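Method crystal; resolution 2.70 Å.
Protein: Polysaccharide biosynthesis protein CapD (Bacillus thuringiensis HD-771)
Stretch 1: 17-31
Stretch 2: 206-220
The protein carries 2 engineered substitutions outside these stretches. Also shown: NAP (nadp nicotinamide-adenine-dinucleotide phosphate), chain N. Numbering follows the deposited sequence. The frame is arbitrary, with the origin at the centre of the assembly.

Stretch 1, residues 17-31: GTIGKSILSNVLQEK
Stretch 2 206-220: TLNQATMLTIEAMKI

Two helices of one chain, spanning 18-29 and 207-220, pack across each other. Their axes come within 9.3 Å, and their N-to-C directions differ by 64° (signed crossing angle -64°). The contact buries 565 Å², both sides summed. The closest CA atoms are those of Ile23 and Thr211, 5.6 Å apart. Both backbones are helical, with N-to-O hydrogen bonds from i+4 to i. Thr206 caps the second helix (phi/psi -78/165, chi1 p): its OG1 accepts from Gln209 N at 2.9 Å.

Gly17 is the N-cap of the first helix, with phi/psi -83/-175. It lies against NADP, where an ideal CB would fall 2.0 Å from NAP O5B, so the bare glycine fits. The helix start faces the diphosphate: Thr18 N donates to NAP O1A (3.1 Å) and Ile19 N to NAP O1N (2.9 Å).

Thr18 (chi1 m) puts its CG2 3.6 Å from Leu207 CD1. Ile19 (m, t) is buried, and its apolar chain suits that place: Ile19 CG1 is 4.2 Å from Leu207 CD1 and 4.4 Å from Ala210 CB. Leu207 (t, p) starts sideways, but its end comes nearer. The small Ala210 points toward the first helix.

Ser22 also points toward the partner helix, with chi1 at -148°. Its OG donates a weak hydrogen bond to Thr211 OG1 (3.2 Å) and lies 3.6 Å from Leu207 CG. Thr211 has chi1 -36°; its OG1 donates to Leu207 O at a very short 2.4 Å. Its hydroxyl thus serves both its own helix and the contact.

Ile23 (m, t) is buried at the close approach. Its N is 3.4 Å from Thr211 CG2, and its CD1 is 4.2 Å from Thr214 CG2. Ile23 CG2 lies 4.4 Å from Ile215 CD1. Thr214 has chi1 -35° and returns its OG1 to Ala210 O (2.8 Å), which satisfies the buried hydroxyl, while its CG2 faces Ile23 CD1.

Leu24 (t, p) points away and takes no part. Asn26 (chi1 m, chi2 -121°) points toward helix 207-220. Its ND2 donates to Ser22 O (2.9 Å), one turn back. Asn26 CB meets Ile215 CD1 at 3.5 Å, and Asn26 OD1 is 4.0 Å from Met212 SD. Met212 (m, m, m) starts away, but its end comes nearer.

Val27 (t) adds CG2, 4.4 Å from Ile215 CD1. Ile215 (m, t) thus reaches Ile23, Asn26 and Val27 with one methyl.

Glu30 (m, t, chi3 34°) points toward helix 207-220. Its OE2 forms a salt bridge with Lys219 NZ at 2.9 Å; the hydrogen bond within it is weak. Both residues are partly exposed, which suits charge. Lys219 has chi1 m, chi2 137°, chi3 125° and chi4 p. Lys31 leaves helical geometry at phi/psi 67/66.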

# COMPACT_ATOMS: atom_id res chain seq x y z
N GLY C 17 -3.31 0.86 -28.84
CA GLY C 17 -4.27 -0.09 -29.40
C GLY C 17 -5.09 0.40 -30.58
O GLY C 17 -4.87 1.51 -31.07
N THR C 18 -6.04 -0.43 -31.02
CA THR C 18 -6.80 -0.21 -32.24
C THR C 18 -7.56 1.12 -32.23
O THR C 18 -7.43 1.95 -33.16
CB THR C 18 -7.79 -1.37 -32.46
OG1 THR C 18 -7.05 -2.56 -32.74
CG2 THR C 18 -8.78 -1.09 -33.62
N ILE C 19 -8.34 1.33 -31.17
CA ILE C 19 -9.18 2.51 -31.07
C ILE C 19 -8.40 3.74 -30.61
O ILE C 19 -8.66 4.86 -31.06
CB ILE C 19 -10.43 2.20 -30.22
CG1 ILE C 19 -11.35 1.28 -31.03
CG2 ILE C 19 -11.17 3.48 -29.83
CD1 ILE C 19 -12.33 0.49 -30.22
N GLY C 20 -7.42 3.53 -29.73
CA GLY C 20 -6.55 4.60 -29.27
C GLY C 20 -5.67 5.23 -30.32
O GLY C 20 -5.48 6.44 -30.29
N LYS C 21 -5.11 4.42 -31.23
CA LYS C 21 -4.38 4.96 -32.38
C LYS C 21 -5.30 5.73 -33.32
O LYS C 21 -4.97 6.86 -33.71
CB LYS C 21 -3.70 3.87 -33.21
CG LYS C 21 -2.35 3.39 -32.67
CD LYS C 21 -1.43 2.90 -33.80
CE LYS C 21 -1.96 1.71 -34.60
NZ LYS C 21 -1.67 1.86 -36.05
N SER C 22 -6.43 5.15 -33.70
CA SER C 22 -7.34 5.85 -34.63
C SER C 22 -7.74 7.23 -34.05
O SER C 22 -7.63 8.23 -34.76
CB SER C 22 -8.57 5.02 -35.00
OG SER C 22 -9.00 5.32 -36.32
N ILE C 23 -8.14 7.28 -32.78
CA ILE C 23 -8.39 8.57 -32.09
C ILE C 23 -7.18 9.54 -32.19
O ILE C 23 -7.37 10.73 -32.42
CB ILE C 23 -8.74 8.40 -30.58
CG1 ILE C 23 -10.09 7.69 -30.42
CG2 ILE C 23 -8.79 9.76 -29.87
CD1 ILE C 23 -10.33 7.14 -29.02
N LEU C 24 -5.97 9.01 -31.97
CA LEU C 24 -4.71 9.78 -32.03
C LEU C 24 -4.57 10.55 -33.32
O LEU C 24 -4.37 11.77 -33.30
CB LEU C 24 -3.49 8.86 -31.88
CG LEU C 24 -2.09 9.43 -32.08
CD1 LEU C 24 -1.96 10.74 -31.32
CD2 LEU C 24 -1.04 8.43 -31.63
N SER C 25 -4.66 9.83 -34.44
CA SER C 25 -4.51 10.46 -35.75
C SER C 25 -5.69 11.40 -36.07
O SER C 25 -5.50 12.41 -36.73
CB SER C 25 -4.32 9.40 -36.84
OG SER C 25 -5.30 8.39 -36.73
N ASN C 26 -6.88 11.12 -35.56
CA ASN C 26 -8.02 12.00 -35.85
C ASN C 26 -7.87 13.28 -35.07
O ASN C 26 -8.04 14.34 -35.63
CB ASN C 26 -9.38 11.31 -35.59
CG ASN C 26 -9.80 10.36 -36.73
OD1 ASN C 26 -10.85 10.53 -37.34
ND2 ASN C 26 -8.97 9.34 -37.02
N VAL C 27 -7.50 13.16 -33.79
CA VAL C 27 -7.22 14.32 -32.94
C VAL C 27 -6.03 15.11 -33.48
O VAL C 27 -6.00 16.32 -33.34
CB VAL C 27 -7.01 13.92 -31.44
CG1 VAL C 27 -6.22 14.96 -30.63
CG2 VAL C 27 -8.35 13.69 -30.76
N LEU C 28 -5.07 14.43 -34.09
CA LEU C 28 -3.88 15.11 -34.64
C LEU C 28 -4.17 16.08 -35.79
O LEU C 28 -3.44 17.05 -35.95
CB LEU C 28 -2.79 14.09 -35.04
CG LEU C 28 -1.82 13.59 -33.94
CD1 LEU C 28 -0.91 12.48 -34.45
CD2 LEU C 28 -0.96 14.72 -33.37
N GLN C 29 -5.21 15.82 -36.58
CA GLN C 29 -5.55 16.73 -37.69
C GLN C 29 -6.25 18.03 -37.27
O GLN C 29 -6.24 18.99 -38.04
CB GLN C 29 -6.36 16.00 -38.78
CG GLN C 29 -5.46 15.24 -39.75
CD GLN C 29 -6.19 14.12 -40.48
OE1 GLN C 29 -7.43 14.10 -40.54
NE2 GLN C 29 -5.42 13.18 -41.04
N GLU C 30 -6.83 18.08 -36.07
CA GLU C 30 -7.26 19.37 -35.50
C GLU C 30 -6.12 20.18 -34.84
O GLU C 30 -6.34 21.30 -34.36
CB GLU C 30 -8.39 19.16 -34.51
CG GLU C 30 -9.71 18.82 -35.17
CD GLU C 30 -10.75 18.36 -34.19
OE1 GLU C 30 -10.76 18.87 -33.05
OE2 GLU C 30 -11.56 17.50 -34.55
N LYS C 31 -4.92 19.62 -34.84
CA LYS C 31 -3.70 20.37 -34.58
C LYS C 31 -3.64 20.89 -33.13
O LYS C 31 -3.69 22.08 -32.90
CB LYS C 31 -3.56 21.49 -35.63
CG LYS C 31 -2.13 21.89 -35.95
CD LYS C 31 -1.48 20.99 -37.00
CE LYS C 31 -1.89 21.34 -38.43
NZ LYS C 31 -1.48 20.30 -39.44
N THR C 206 -17.61 -0.02 -37.51
CA THR C 206 -16.30 0.26 -38.12
C THR C 206 -15.32 0.98 -37.13
O THR C 206 -15.70 1.49 -36.06
CB THR C 206 -16.43 1.09 -39.45
OG1 THR C 206 -16.86 2.43 -39.19
CG2 THR C 206 -17.40 0.41 -40.46
N LEU C 207 -14.05 1.00 -37.48
CA LEU C 207 -13.07 1.70 -36.66
C LEU C 207 -13.41 3.17 -36.60
O LEU C 207 -13.30 3.76 -35.54
CB LEU C 207 -11.69 1.49 -37.24
CG LEU C 207 -10.47 2.07 -36.55
CD1 LEU C 207 -10.48 1.79 -35.06
CD2 LEU C 207 -9.21 1.47 -37.18
N ASN C 208 -13.85 3.73 -37.74
CA ASN C 208 -14.22 5.17 -37.85
C ASN C 208 -15.53 5.50 -37.18
O ASN C 208 -15.71 6.58 -36.66
CB ASN C 208 -14.36 5.63 -39.32
CG ASN C 208 -13.07 5.50 -40.09
OD1 ASN C 208 -12.84 4.50 -40.76
ND2 ASN C 208 -12.20 6.50 -39.99
N GLN C 209 -16.49 4.59 -37.28
CA GLN C 209 -17.69 4.68 -36.47
C GLN C 209 -17.34 4.77 -34.95
O GLN C 209 -17.86 5.63 -34.23
CB GLN C 209 -18.62 3.49 -36.79
CG GLN C 209 -19.37 3.66 -38.12
CD GLN C 209 -20.38 2.56 -38.43
OE1 GLN C 209 -20.09 1.36 -38.37
NE2 GLN C 209 -21.59 2.96 -38.76
N ALA C 210 -16.43 3.90 -34.51
CA ALA C 210 -15.95 3.87 -33.12
C ALA C 210 -15.18 5.12 -32.78
O ALA C 210 -15.45 5.76 -31.78
CB ALA C 210 -15.08 2.64 -32.87
N THR C 211 -14.23 5.47 -33.62
CA THR C 211 -13.45 6.70 -33.44
C THR C 211 -14.34 7.99 -33.36
O THR C 211 -14.17 8.80 -32.42
CB THR C 211 -12.39 6.85 -34.56
OG1 THR C 211 -11.87 5.57 -34.91
CG2 THR C 211 -11.25 7.73 -34.11
N MET C 212 -15.27 8.16 -34.30
CA MET C 212 -16.12 9.35 -34.37
C MET C 212 -17.11 9.42 -33.24
O MET C 212 -17.39 10.51 -32.73
CB MET C 212 -16.86 9.46 -35.71
CG MET C 212 -15.98 9.79 -36.90
SD MET C 212 -14.73 11.06 -36.59
CE MET C 212 -15.78 12.42 -36.02
N LEU C 213 -17.64 8.27 -32.85
CA LEU C 213 -18.53 8.19 -31.69
C LEU C 213 -17.86 8.80 -30.47
O LEU C 213 -18.40 9.71 -29.85
CB LEU C 213 -18.93 6.73 -31.43
CG LEU C 213 -19.92 6.47 -30.28
CD1 LEU C 213 -21.23 7.23 -30.53
CD2 LEU C 213 -20.21 4.98 -30.03
N THR C 214 -16.65 8.31 -30.17
CA THR C 214 -15.87 8.76 -29.01
C THR C 214 -15.49 10.25 -29.09
O THR C 214 -15.79 11.03 -28.17
CB THR C 214 -14.57 7.92 -28.82
OG1 THR C 214 -14.79 6.55 -29.19
CG2 THR C 214 -14.10 7.98 -27.36
N ILE C 215 -14.86 10.64 -30.20
CA ILE C 215 -14.53 12.05 -30.44
C ILE C 215 -15.77 13.00 -30.33
O ILE C 215 -15.68 14.05 -29.68
CB ILE C 215 -13.74 12.21 -31.77
CG1 ILE C 215 -12.30 11.80 -31.54
CG2 ILE C 215 -13.78 13.63 -32.29
CD1 ILE C 215 -11.54 11.51 -32.81
N GLU C 216 -16.92 12.63 -30.94
CA GLU C 216 -18.19 13.43 -30.79
C GLU C 216 -18.61 13.60 -29.35
O GLU C 216 -18.87 14.72 -28.90
CB GLU C 216 -19.38 12.82 -31.54
CG GLU C 216 -19.84 13.66 -32.72
CD GLU C 216 -20.80 14.77 -32.33
OE1 GLU C 216 -21.84 14.46 -31.72
OE2 GLU C 216 -20.55 15.96 -32.67
N ALA C 217 -18.66 12.49 -28.63
CA ALA C 217 -19.00 12.50 -27.22
C ALA C 217 -18.01 13.33 -26.41
O ALA C 217 -18.38 13.89 -25.40
CB ALA C 217 -19.09 11.08 -26.68
N MET C 218 -16.75 13.38 -26.84
CA MET C 218 -15.76 14.29 -26.24
C MET C 218 -16.20 15.76 -26.35
O MET C 218 -16.14 16.51 -25.38
CB MET C 218 -14.40 14.14 -26.92
CG MET C 218 -13.21 14.03 -25.99
SD MET C 218 -13.28 14.77 -24.35
CE MET C 218 -12.09 13.67 -23.61
N LYS C 219 -16.66 16.13 -27.55
CA LYS C 219 -17.04 17.50 -27.89
C LYS C 219 -18.40 17.92 -27.34
O LYS C 219 -18.56 19.04 -26.90
CB LYS C 219 -17.07 17.66 -29.41
CG LYS C 219 -15.72 17.58 -30.11
CD LYS C 219 -15.79 16.74 -31.39
CE LYS C 219 -15.30 17.47 -32.63
NZ LYS C 219 -13.82 17.54 -32.76
N ILE C 220 -19.38 17.02 -27.41
CA ILE C 220 -20.81 17.34 -27.19
C ILE C 220 -21.28 17.21 -25.73
O ILE C 220 -22.22 17.91 -25.30
CB ILE C 220 -21.72 16.42 -28.07
CG1 ILE C 220 -21.53 16.72 -29.56
CG2 ILE C 220 -23.21 16.53 -27.71
CD1 ILE C 220 -21.82 18.15 -30.00
PA NAP N . -6.69 -2.84 -27.61
O1A NAP N . -6.24 -2.82 -29.04
O2A NAP N . -6.33 -4.05 -26.82
O5B NAP N . -6.17 -1.54 -26.85
C5B NAP N . -5.88 -1.60 -25.45
C4B NAP N . -4.98 -0.43 -25.07
O4B NAP N . -4.81 -0.30 -23.66
C3B NAP N . -3.60 -0.64 -25.61
O3B NAP N . -3.11 0.67 -25.89
C2B NAP N . -2.88 -1.31 -24.47
O2B NAP N . -1.49 -1.18 -24.67
C1B NAP N . -3.46 -0.55 -23.27
N9A NAP N . -3.49 -1.18 -21.91
C8A NAP N . -3.91 -2.42 -21.51
N7A NAP N . -3.80 -2.60 -20.15
C5A NAP N . -3.31 -1.44 -19.66
C6A NAP N . -2.93 -0.90 -18.33
N6A NAP N . -3.06 -1.62 -17.21
N1A NAP N . -2.46 0.36 -18.26
C2A NAP N . -2.31 1.13 -19.35
N3A NAP N . -2.62 0.71 -20.59
C4A NAP N . -3.12 -0.53 -20.81
O3 NAP N . -8.27 -2.59 -27.46
PN NAP N . -9.25 -1.76 -28.45
O1N NAP N . -8.58 -0.51 -29.00
O2N NAP N . -9.93 -2.73 -29.37
O5D NAP N . -10.42 -1.35 -27.46
C5D NAP N . -10.30 -0.16 -26.71
C4D NAP N . -11.46 -0.04 -25.73
O4D NAP N . -12.67 -0.30 -26.45
C3D NAP N . -11.47 -0.96 -24.50
O3D NAP N . -11.76 -0.17 -23.35
C2D NAP N . -12.59 -1.95 -24.75
O2D NAP N . -13.26 -2.34 -23.55
C1D NAP N . -13.51 -1.16 -25.68
N1N NAP N . -14.34 -1.98 -26.58
C2N NAP N . -13.74 -2.57 -27.62
C3N NAP N . -14.41 -3.36 -28.54
C7N NAP N . -13.74 -4.04 -29.67
O7N NAP N . -14.39 -4.87 -30.32
N7N NAP N . -12.46 -3.81 -29.98
C4N NAP N . -15.88 -3.53 -28.39
C5N NAP N . -16.43 -2.85 -27.21
C6N NAP N . -15.65 -2.08 -26.36
P2B NAP N . -0.43 -2.11 -23.88
O1X NAP N . 0.82 -1.78 -24.68
O2X NAP N . -0.34 -1.53 -22.48
O3X NAP N . -0.95 -3.56 -23.95